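Local structure of K5 lyase (Enterobacteria phage k1-5, 2X3H) at residues S126-P136 against T155-S166; F378-V389 against T410-H421. The protein probably cleaves the K5 capsular polysaccharide, a glycosaminoglycan, by a lyase reaction, as part of a trimeric phage tail spike. One frame throughout, in Å; residues are numbered along the deposited sequence.

Contact 1: residues S126-P136 against T155-S166; sequences STGNYLVFNNP and TQGQQVSLAGGS. Unlike the reference sequence in segment 126-136: Pro-136 (reference Leu).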
loop_
_atom_site.group_PDB
_atom_site.type_symbol
_atom_site.label_atom_id
_atom_site.label_comp_id
_atom_site.label_asym_id
_atom_site.label_seq_id
_atom_site.Cartn_x
_atom_site.Cartn_y
_atom_site.Cartn_z
ATOM N N SER A 126 17.966 41.224 -0.478
ATOM C CA SER A 126 16.513 41.268 -0.359
ATOM C C SER A 126 15.833 40.690 -1.589
ATOM O O SER A 126 14.611 40.655 -1.666
ATOM C CB SER A 126 16.030 42.705 -0.113
ATOM O OG SER A 126 16.263 43.511 -1.247
ATOM N N THR A 127 16.630 40.233 -2.548
ATOM C CA THR A 127 16.079 39.626 -3.754
ATOM C C THR A 127 17.073 38.653 -4.389
ATOM O O THR A 127 18.261 38.658 -4.054
ATOM C CB THR A 127 15.682 40.700 -4.782
ATOM O OG1 THR A 127 14.953 40.101 -5.864
ATOM C CG2 THR A 127 16.927 41.411 -5.316
ATOM N N GLY A 128 16.574 37.812 -5.290
ATOM C CA GLY A 128 17.431 36.935 -6.081
ATOM C C GLY A 128 17.730 35.612 -5.407
ATOM O O GLY A 128 17.313 35.373 -4.263
ATOM N N ASN A 129 18.468 34.761 -6.118
ATOM C CA ASN A 129 18.863 33.449 -5.604
ATOM C C ASN A 129 19.906 33.542 -4.499
ATOM O O ASN A 129 20.705 34.493 -4.462
ATOM C CB ASN A 129 19.392 32.554 -6.734
ATOM C CG ASN A 129 18.354 32.293 -7.819
ATOM O OD1 ASN A 129 17.146 32.343 -7.565
ATOM N ND2 ASN A 129 18.825 32.012 -9.045
ATOM N N TYR A 130 19.893 32.563 -3.600
ATOM C CA TYR A 130 20.851 32.527 -2.498
ATOM C C TYR A 130 22.025 31.621 -2.849
ATOM O O TYR A 130 23.037 32.105 -3.362
ATOM C CB TYR A 130 20.153 32.113 -1.198
ATOM C CG TYR A 130 20.956 32.289 0.081
ATOM C CD1 TYR A 130 22.208 32.917 0.082
ATOM C CD2 TYR A 130 20.435 31.860 1.300
ATOM C CE1 TYR A 130 22.928 33.072 1.265
ATOM C CE2 TYR A 130 21.139 32.016 2.477
ATOM C CZ TYR A 130 22.380 32.628 2.457
ATOM O OH TYR A 130 23.065 32.782 3.642
ATOM N N LEU A 131 21.885 30.319 -2.606
ATOM C CA LEU A 131 22.975 29.369 -2.806
ATOM C C LEU A 131 22.751 28.637 -4.122
ATOM O O LEU A 131 21.693 28.053 -4.339
ATOM C CB LEU A 131 23.047 28.377 -1.635
ATOM C CG LEU A 131 23.226 28.988 -0.240
ATOM C CD1 LEU A 131 23.194 27.922 0.855
ATOM C CD2 LEU A 131 24.517 29.800 -0.173
ATOM N N VAL A 132 23.737 28.693 -5.009
ATOM C CA VAL A 132 23.639 28.001 -6.291
ATOM C C VAL A 132 24.825 27.068 -6.491
ATOM O O VAL A 132 25.984 27.503 -6.566
ATOM C CB VAL A 132 23.533 28.988 -7.480
ATOM C CG1 VAL A 132 23.459 28.220 -8.788
ATOM C CG2 VAL A 132 22.318 29.896 -7.321
ATOM N N PHE A 133 24.533 25.771 -6.562
ATOM C CA PHE A 133 25.564 24.765 -6.776
ATOM C C PHE A 133 25.497 24.274 -8.207
ATOM O O PHE A 133 24.482 23.723 -8.634
ATOM C CB PHE A 133 25.420 23.619 -5.765
ATOM C CG PHE A 133 25.570 24.070 -4.344
ATOM C CD1 PHE A 133 26.831 24.302 -3.798
ATOM C CD2 PHE A 133 24.447 24.341 -3.574
ATOM C CE1 PHE A 133 26.967 24.751 -2.492
ATOM C CE2 PHE A 133 24.572 24.789 -2.259
ATOM C CZ PHE A 133 25.826 25.000 -1.715
ATOM N N ASN A 134 26.572 24.506 -8.961
ATOM C CA ASN A 134 26.559 24.220 -10.382
ATOM C C ASN A 134 27.209 22.883 -10.676
ATOM O O ASN A 134 28.418 22.724 -10.543
ATOM C CB ASN A 134 27.244 25.344 -11.177
ATOM C CG ASN A 134 26.389 26.603 -11.270
ATOM O OD1 ASN A 134 25.256 26.569 -11.763
ATOM N ND2 ASN A 134 26.940 27.723 -10.824
ATOM N N ASN A 135 26.382 21.912 -11.046
ATOM C CA ASN A 135 26.854 20.579 -11.426
ATOM C C ASN A 135 27.801 19.906 -10.434
ATOM O O ASN A 135 28.842 19.373 -10.831
ATOM C CB ASN A 135 27.513 20.627 -12.810
ATOM C CG ASN A 135 26.519 20.811 -13.924
ATOM O OD1 ASN A 135 26.569 21.805 -14.661
ATOM N ND2 ASN A 135 25.613 19.852 -14.070
ATOM N N PRO A 136 27.442 19.901 -9.141
ATOM C CA PRO A 136 28.271 19.167 -8.200
ATOM C C PRO A 136 28.327 17.688 -8.578
ATOM O O PRO A 136 27.296 17.096 -8.920
ATOM C CB PRO A 136 27.540 19.348 -6.866
ATOM C CG PRO A 136 26.133 19.671 -7.247
ATOM C CD PRO A 136 26.265 20.501 -8.494
ATOM N N THR A 155 8.604 38.776 -4.291
ATOM C CA THR A 155 10.014 38.767 -4.677
ATOM C C THR A 155 10.459 37.382 -5.152
ATOM O O THR A 155 10.159 36.382 -4.507
ATOM C CB THR A 155 10.914 39.193 -3.505
ATOM O OG1 THR A 155 10.608 40.548 -3.125
ATOM C CG2 THR A 155 12.379 39.098 -3.900
ATOM N N GLN A 156 11.173 37.339 -6.276
ATOM C CA GLN A 156 11.639 36.082 -6.888
ATOM C C GLN A 156 12.997 35.634 -6.355
ATOM O O GLN A 156 13.917 36.430 -6.202
ATOM C CB GLN A 156 11.710 36.236 -8.412
ATOM C CG GLN A 156 12.395 35.097 -9.158
ATOM C CD GLN A 156 11.603 33.793 -9.129
ATOM O OE1 GLN A 156 10.374 33.795 -9.212
ATOM N NE2 GLN A 156 12.315 32.670 -9.025
ATOM N N GLY A 157 13.125 34.339 -6.076
ATOM C CA GLY A 157 14.399 33.787 -5.652
ATOM C C GLY A 157 14.285 32.358 -5.140
ATOM O O GLY A 157 13.336 32.043 -4.413
ATOM N N GLN A 158 15.237 31.509 -5.536
ATOM C CA GLN A 158 15.380 30.153 -4.975
ATOM C C GLN A 158 16.308 30.235 -3.768
ATOM O O GLN A 158 17.307 30.965 -3.797
ATOM C CB GLN A 158 16.036 29.160 -5.959
ATOM C CG GLN A 158 15.705 29.252 -7.459
ATOM C CD GLN A 158 14.228 29.294 -7.788
ATOM O OE1 GLN A 158 13.369 28.995 -6.962
ATOM N NE2 GLN A 158 13.928 29.662 -9.031
ATOM N N GLN A 159 16.031 29.457 -2.729
ATOM C CA GLN A 159 16.939 29.420 -1.583
ATOM C C GLN A 159 18.193 28.580 -1.864
ATOM O O GLN A 159 19.315 29.079 -1.756
ATOM C CB GLN A 159 16.231 28.945 -0.306
ATOM C CG GLN A 159 15.091 29.838 0.164
ATOM C CD GLN A 159 14.527 29.375 1.497
ATOM O OE1 GLN A 159 13.772 28.406 1.563
ATOM N NE2 GLN A 159 14.887 30.077 2.572
ATOM N N VAL A 160 18.008 27.311 -2.218
ATOM C CA VAL A 160 19.123 26.453 -2.619
ATOM C C VAL A 160 18.829 25.832 -3.974
ATOM O O VAL A 160 17.791 25.187 -4.155
ATOM C CB VAL A 160 19.366 25.311 -1.604
ATOM C CG1 VAL A 160 20.415 24.339 -2.122
ATOM C CG2 VAL A 160 19.795 25.869 -0.261
ATOM N N SER A 161 19.739 26.042 -4.926
ATOM C CA SER A 161 19.623 25.487 -6.277
ATOM C C SER A 161 20.714 24.454 -6.524
ATOM O O SER A 161 21.901 24.711 -6.282
ATOM C CB SER A 161 19.757 26.593 -7.338
ATOM O OG SER A 161 18.771 27.594 -7.186
ATOM N N LEU A 162 20.305 23.280 -6.995
ATOM C CA LEU A 162 21.226 22.328 -7.602
ATOM C C LEU A 162 21.047 22.475 -9.106
ATOM O O LEU A 162 20.134 21.889 -9.703
ATOM C CB LEU A 162 20.928 20.896 -7.145
ATOM C CG LEU A 162 20.957 20.675 -5.628
ATOM C CD1 LEU A 162 20.624 19.228 -5.263
ATOM C CD2 LEU A 162 22.306 21.106 -5.021
ATOM N N ALA A 163 21.895 23.312 -9.702
ATOM C CA ALA A 163 21.839 23.594 -11.127
ATOM C C ALA A 163 22.620 22.485 -11.812
ATOM O O ALA A 163 23.811 22.621 -12.099
ATOM C CB ALA A 163 22.444 24.962 -11.426
ATOM N N GLY A 164 21.944 21.365 -12.032
ATOM C CA GLY A 164 22.613 20.124 -12.369
ATOM C C GLY A 164 23.155 19.464 -11.113
ATOM O O GLY A 164 23.315 20.113 -10.079
ATOM N N GLY A 165 23.449 18.175 -11.201
ATOM C CA GLY A 165 24.124 17.499 -10.106
ATOM C C GLY A 165 23.888 16.014 -10.124
ATOM O O GLY A 165 22.858 15.537 -10.621
ATOM N N SER A 166 24.868 15.284 -9.610
ATOM C CA SER A 166 24.735 13.851 -9.439
ATOM C C SER A 166 25.104 13.459 -8.020
ATOM O O SER A 166 26.047 13.998 -7.431
ATOM C CB SER A 166 25.611 13.089 -10.443
ATOM O OG SER A 166 26.982 13.417 -10.292
HETATM O O HOH W 1 16.200 33.353 -2.647
HETATM O O HOH W 2 16.536 30.414 -11.112
HETATM O O HOH W 3 15.181 33.109 -9.320
HETATM O O HOH W 4 19.414 29.539 -5.296
#
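In the loops leading into the strands, the side chain of Asn-129 takes a backbone N-H of the next coil: its OD1 accepts from Gln-158 N at 2.9 Å, almost straight at 178°, with the donor somewhat tilted from the carbonyl plane. The CG of Asn-129 stands anti to its carbonyl carbon, which lays the amide alongside the Gln-158 side chain, both pointing the same way with their planes 30° apart. Water 3 donates to the same OD1 and accepts from Gln-156 NE2, giving that oxygen a second partner. The far end of Gln-158 is held by Phe-183 N, one coil further on.

Backbone bonds run on through Leu-131 to Asn-135, including Ser-161 N to Leu-131 O at 2.9 Å, and the two strand axes lie 4.8 Å apart at 14°. These are successive rungs of a right-handed parallel beta-helix, in which strand 160-163 is flanked by 131-134 and 186-188.

Leu-131, Phe-133, Val-160 and Leu-162 share one face of this sheet. There Leu-131 CD1 meets Val-160 CG2 at 4.1 Å, while Val-160 CG1 sits at the edge of the Phe-133 ring, 4.2 Å from CE2. On the other face Asn-134 OD1 touches Ala-163 CB at 3.3 Å.

Contact 2: residues F378-V389 against T410-H421; sequences FESGSTRNFVEV and TIDGTSNSNVVH
Asn-418 and Phe-378 form a stacked amide-aromatic pair: the amide plane lies 17° from the ring plane, and Asn-418 CB is 3.6 Å from the ring centroid, over the face. Val-420 CG2 reaches the same ring in its plane, at the edge, 3.7 Å from CE2. The second aromatic contact is T-shaped. The edge of Phe-386 points at the face of His-421, with CE1 over the centre of the imidazole and the planes at 77°; chi1 of 174°, placing CG anti to the backbone N, carries the Phe-386 ring toward its partner. Val-419 CG1 packs obliquely against this ring.

Among polar contacts, Asn-418 is gripped at both ends of its amide. OD1 accepts Asn-385 N at 2.9 Å, in the carbonyl plane, and ND2 donates to Ser-382 OG at 3.2 Å and to Thr-410 OG1 at 2.8 Å within its own segment; that hydroxyl is also hydrogen-bonded to Gly-407 O. These bonds fix the amide's rotation against the face of the Phe-378 ring. Water 5, in the imidazole plane, donates to Glu-388 OE2 and also bonds His-421 ND1; Glu-388 OE1 is hydrogen-bonded to Tyr-363 OH.

Backbone bonds zip the strands from Asn-385 O to Val-389 N, with Val-387 N to Val-419 O at 2.9 Å. The second subunit packs on Phe-386 and His-421, the third on Ile-411. The parallel one-to-one register (Phe-386 with Val-419, Val-387 with Val-420, Glu-388 with His-421) joins successive coils of a parallel beta-helix, as in trimeric phage tail spikes.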
loop_
_atom_site.group_PDB
_atom_site.type_symbol
_atom_site.label_atom_id
_atom_site.label_comp_id
_atom_site.label_asym_id
_atom_site.label_seq_id
_atom_site.Cartn_x
_atom_site.Cartn_y
_atom_site.Cartn_z
ATOM N N PHE A 378 -15.760 12.512 -13.612
ATOM C CA PHE A 378 -15.212 12.061 -14.891
ATOM C C PHE A 378 -15.500 13.188 -15.873
ATOM O O PHE A 378 -16.668 13.438 -16.198
ATOM C CB PHE A 378 -15.937 10.809 -15.404
ATOM C CG PHE A 378 -15.719 9.569 -14.577
ATOM C CD1 PHE A 378 -14.440 9.063 -14.363
ATOM C CD2 PHE A 378 -16.801 8.879 -14.069
ATOM C CE1 PHE A 378 -14.238 7.908 -13.630
ATOM C CE2 PHE A 378 -16.614 7.707 -13.337
ATOM C CZ PHE A 378 -15.330 7.226 -13.113
ATOM N N GLU A 379 -14.466 13.875 -16.350
ATOM C CA GLU A 379 -14.707 14.958 -17.304
ATOM C C GLU A 379 -15.022 14.383 -18.687
ATOM O O GLU A 379 -14.791 13.205 -18.953
ATOM C CB GLU A 379 -13.553 15.974 -17.319
ATOM C CG GLU A 379 -13.354 16.603 -15.945
ATOM C CD GLU A 379 -12.483 17.854 -15.913
ATOM O OE1 GLU A 379 -11.836 18.202 -16.929
ATOM O OE2 GLU A 379 -12.437 18.466 -14.820
ATOM N N SER A 380 -15.577 15.208 -19.569
ATOM C CA SER A 380 -16.251 14.651 -20.737
ATOM C C SER A 380 -15.379 13.830 -21.701
ATOM O O SER A 380 -15.892 12.937 -22.381
ATOM C CB SER A 380 -17.055 15.729 -21.471
ATOM O OG SER A 380 -16.211 16.498 -22.275
ATOM N N GLY A 381 -14.080 14.099 -21.741
ATOM C CA GLY A 381 -13.191 13.358 -22.651
ATOM C C GLY A 381 -12.502 12.167 -21.994
ATOM O O GLY A 381 -11.683 11.502 -22.627
ATOM N N SER A 382 -12.827 11.902 -20.727
ATOM C CA SER A 382 -12.097 10.872 -19.962
ATOM C C SER A 382 -12.625 9.479 -20.297
ATOM O O SER A 382 -13.830 9.315 -20.489
ATOM C CB SER A 382 -12.178 11.142 -18.442
ATOM O OG SER A 382 -13.504 10.995 -17.943
ATOM N N THR A 383 -11.725 8.491 -20.355
ATOM C CA THR A 383 -12.107 7.124 -20.758
ATOM C C THR A 383 -11.341 6.045 -19.987
ATOM O O THR A 383 -10.207 6.257 -19.574
ATOM C CB THR A 383 -11.844 6.891 -22.268
ATOM O OG1 THR A 383 -10.442 7.013 -22.553
ATOM C CG2 THR A 383 -12.614 7.898 -23.119
ATOM N N ARG A 384 -11.970 4.881 -19.835
ATOM C CA ARG A 384 -11.308 3.680 -19.298
ATOM C C ARG A 384 -10.706 3.888 -17.903
ATOM O O ARG A 384 -9.732 3.234 -17.538
ATOM C CB ARG A 384 -10.259 3.137 -20.289
ATOM C CG ARG A 384 -10.857 2.627 -21.597
ATOM C CD ARG A 384 -9.803 1.834 -22.371
ATOM N NE ARG A 384 -9.765 0.494 -21.807
ATOM C CZ ARG A 384 -8.865 -0.438 -22.011
ATOM N NH1 ARG A 384 -7.778 -0.197 -22.748
ATOM N NH2 ARG A 384 -9.038 -1.623 -21.435
ATOM N N ASN A 385 -11.290 4.796 -17.119
ATOM C CA ASN A 385 -10.876 4.958 -15.710
ATOM C C ASN A 385 -11.740 4.100 -14.786
ATOM O O ASN A 385 -12.963 4.117 -14.899
ATOM C CB ASN A 385 -10.959 6.429 -15.297
ATOM C CG ASN A 385 -10.196 7.334 -16.242
ATOM O OD1 ASN A 385 -10.795 8.108 -17.019
ATOM N ND2 ASN A 385 -8.865 7.242 -16.199
ATOM N N PHE A 386 -11.094 3.340 -13.896
ATOM C CA PHE A 386 -11.781 2.419 -12.992
ATOM C C PHE A 386 -11.593 2.900 -11.565
ATOM O O PHE A 386 -10.452 3.057 -11.105
ATOM C CB PHE A 386 -11.215 1.000 -13.166
ATOM C CG PHE A 386 -11.747 -0.012 -12.195
ATOM C CD1 PHE A 386 -13.092 -0.033 -11.837
ATOM C CD2 PHE A 386 -10.893 -0.978 -11.673
ATOM C CE1 PHE A 386 -13.566 -0.995 -10.939
ATOM C CE2 PHE A 386 -11.371 -1.942 -10.789
ATOM C CZ PHE A 386 -12.712 -1.937 -10.422
ATOM N N VAL A 387 -12.712 3.177 -10.891
ATOM C CA VAL A 387 -12.673 3.651 -9.506
ATOM C C VAL A 387 -13.300 2.589 -8.614
ATOM O O VAL A 387 -14.440 2.174 -8.852
ATOM C CB VAL A 387 -13.425 4.996 -9.313
ATOM C CG1 VAL A 387 -13.539 5.337 -7.832
ATOM C CG2 VAL A 387 -12.716 6.118 -10.064
ATOM N N GLU A 388 -12.556 2.149 -7.600
ATOM C CA GLU A 388 -13.116 1.303 -6.555
ATOM C C GLU A 388 -13.336 2.123 -5.304
ATOM O O GLU A 388 -12.381 2.570 -4.676
ATOM C CB GLU A 388 -12.189 0.127 -6.236
ATOM C CG GLU A 388 -12.089 -0.868 -7.356
ATOM C CD GLU A 388 -11.596 -2.200 -6.849
ATOM O OE1 GLU A 388 -10.372 -2.337 -6.629
ATOM O OE2 GLU A 388 -12.447 -3.095 -6.641
ATOM N N VAL A 389 -14.609 2.334 -4.973
ATOM C CA VAL A 389 -15.002 2.987 -3.734
ATOM C C VAL A 389 -14.971 1.901 -2.664
ATOM O O VAL A 389 -15.924 1.131 -2.527
ATOM C CB VAL A 389 -16.398 3.629 -3.879
ATOM C CG1 VAL A 389 -16.851 4.277 -2.569
ATOM C CG2 VAL A 389 -16.393 4.657 -5.014
ATOM N N THR A 410 -20.351 9.035 -19.025
ATOM C CA THR A 410 -19.104 8.424 -19.519
ATOM C C THR A 410 -19.008 6.945 -19.156
ATOM O O THR A 410 -18.105 6.242 -19.636
ATOM C CB THR A 410 -17.836 9.116 -18.985
ATOM O OG1 THR A 410 -17.726 8.945 -17.565
ATOM C CG2 THR A 410 -17.845 10.601 -19.323
ATOM N N ILE A 411 -19.905 6.496 -18.283
ATOM C CA ILE A 411 -20.021 5.061 -17.991
ATOM C C ILE A 411 -21.019 4.526 -18.999
ATOM O O ILE A 411 -22.231 4.573 -18.775
ATOM C CB ILE A 411 -20.500 4.781 -16.545
ATOM C CG1 ILE A 411 -19.579 5.466 -15.519
ATOM C CG2 ILE A 411 -20.583 3.277 -16.295
ATOM C CD1 ILE A 411 -20.107 5.389 -14.071
ATOM N N ASP A 412 -20.508 4.077 -20.140
ATOM C CA ASP A 412 -21.376 3.740 -21.267
ATOM C C ASP A 412 -21.277 2.291 -21.727
ATOM O O ASP A 412 -21.909 1.906 -22.715
ATOM C CB ASP A 412 -21.154 4.714 -22.439
ATOM C CG ASP A 412 -19.767 4.602 -23.056
ATOM O OD1 ASP A 412 -18.995 3.687 -22.670
ATOM O OD2 ASP A 412 -19.445 5.429 -23.959
ATOM N N GLY A 413 -20.500 1.486 -21.002
ATOM C CA GLY A 413 -20.396 0.057 -21.281
ATOM C C GLY A 413 -19.660 -0.288 -22.570
ATOM O O GLY A 413 -19.620 -1.464 -22.955
ATOM N N THR A 414 -19.083 0.718 -23.229
ATOM C CA THR A 414 -18.227 0.484 -24.401
ATOM C C THR A 414 -16.781 0.226 -23.966
ATOM O O THR A 414 -16.449 0.301 -22.782
ATOM C CB THR A 414 -18.206 1.695 -25.374
ATOM O OG1 THR A 414 -17.457 2.769 -24.787
ATOM C CG2 THR A 414 -19.619 2.189 -25.705
ATOM N N SER A 415 -15.896 -0.019 -24.929
ATOM C CA SER A 415 -14.483 -0.183 -24.591
ATOM C C SER A 415 -13.854 1.115 -24.054
ATOM O O SER A 415 -12.745 1.091 -23.502
ATOM C CB SER A 415 -13.687 -0.703 -25.789
ATOM O OG SER A 415 -13.796 0.193 -26.869
ATOM N N ASN A 416 -14.552 2.239 -24.207
ATOM C CA ASN A 416 -14.078 3.513 -23.653
ATOM C C ASN A 416 -14.698 3.854 -22.286
ATOM O O ASN A 416 -14.387 4.891 -21.696
ATOM C CB ASN A 416 -14.355 4.661 -24.632
ATOM C CG ASN A 416 -13.517 4.571 -25.880
ATOM O OD1 ASN A 416 -14.022 4.773 -26.987
ATOM N ND2 ASN A 416 -12.255 4.239 -25.724
ATOM N N SER A 417 -15.574 2.984 -21.801
ATOM C CA SER A 417 -16.314 3.249 -20.568
ATOM C C SER A 417 -15.429 3.554 -19.352
ATOM O O SER A 417 -14.405 2.908 -19.140
ATOM C CB SER A 417 -17.207 2.052 -20.231
ATOM O OG SER A 417 -18.176 2.410 -19.259
ATOM N N ASN A 418 -15.869 4.510 -18.532
ATOM C CA ASN A 418 -15.375 4.593 -17.157
ATOM C C ASN A 418 -16.193 3.599 -16.320
ATOM O O ASN A 418 -17.258 3.159 -16.757
ATOM C CB ASN A 418 -15.494 6.030 -16.613
ATOM C CG ASN A 418 -14.557 7.005 -17.314
ATOM O OD1 ASN A 418 -13.394 6.679 -17.567
ATOM N ND2 ASN A 418 -15.056 8.208 -17.627
ATOM N N VAL A 419 -15.713 3.244 -15.131
ATOM C CA VAL A 419 -16.363 2.213 -14.320
ATOM C C VAL A 419 -16.223 2.595 -12.850
ATOM O O VAL A 419 -15.166 3.070 -12.424
ATOM C CB VAL A 419 -15.712 0.830 -14.543
ATOM C CG1 VAL A 419 -16.274 -0.214 -13.552
ATOM C CG2 VAL A 419 -15.882 0.382 -16.002
ATOM N N VAL A 420 -17.295 2.395 -12.084
ATOM C CA VAL A 420 -17.244 2.580 -10.625
ATOM C C VAL A 420 -17.807 1.349 -9.909
ATOM O O VAL A 420 -18.915 0.919 -10.228
ATOM C CB VAL A 420 -18.055 3.815 -10.189
ATOM C CG1 VAL A 420 -17.990 4.006 -8.666
ATOM C CG2 VAL A 420 -17.545 5.060 -10.921
ATOM N N HIS A 421 -17.035 0.790 -8.973
ATOM C CA HIS A 421 -17.532 -0.281 -8.077
ATOM C C HIS A 421 -17.587 0.206 -6.639
ATOM O O HIS A 421 -16.728 0.972 -6.214
ATOM C CB HIS A 421 -16.579 -1.477 -8.098
ATOM C CG HIS A 421 -16.584 -2.250 -9.378
ATOM N ND1 HIS A 421 -15.969 -3.478 -9.488
ATOM C CD2 HIS A 421 -17.136 -1.992 -10.587
ATOM C CE1 HIS A 421 -16.126 -3.934 -10.719
ATOM N NE2 HIS A 421 -16.835 -3.057 -11.403
HETATM O O HOH W 5 -14.744 -4.815 -7.553
#

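How the contacts relate
Contacts 1 and 2 sample the same coil-to-coil parallel pairing at two places along one beta-helix. Their centres are about 44 Å apart, and about 28 Å separates their nearest atoms, so they do not touch; they lie on opposite sides of the chain's centre. Contact 1 comes first in sequence, and its strands belong to a different ladder from that of contact 2: 131-134 and 160-163 pair in a seven-strand parallel sheet, whereas 386-389 and 419-422 belong to the long series that includes 363-369, whose last parallel pair they form before 427-429 joins antiparallel. Their surroundings differ too. No other chain touches contact 1, while both other subunits reach contact 2. Neither contact contains a bound ligand that would place the active site.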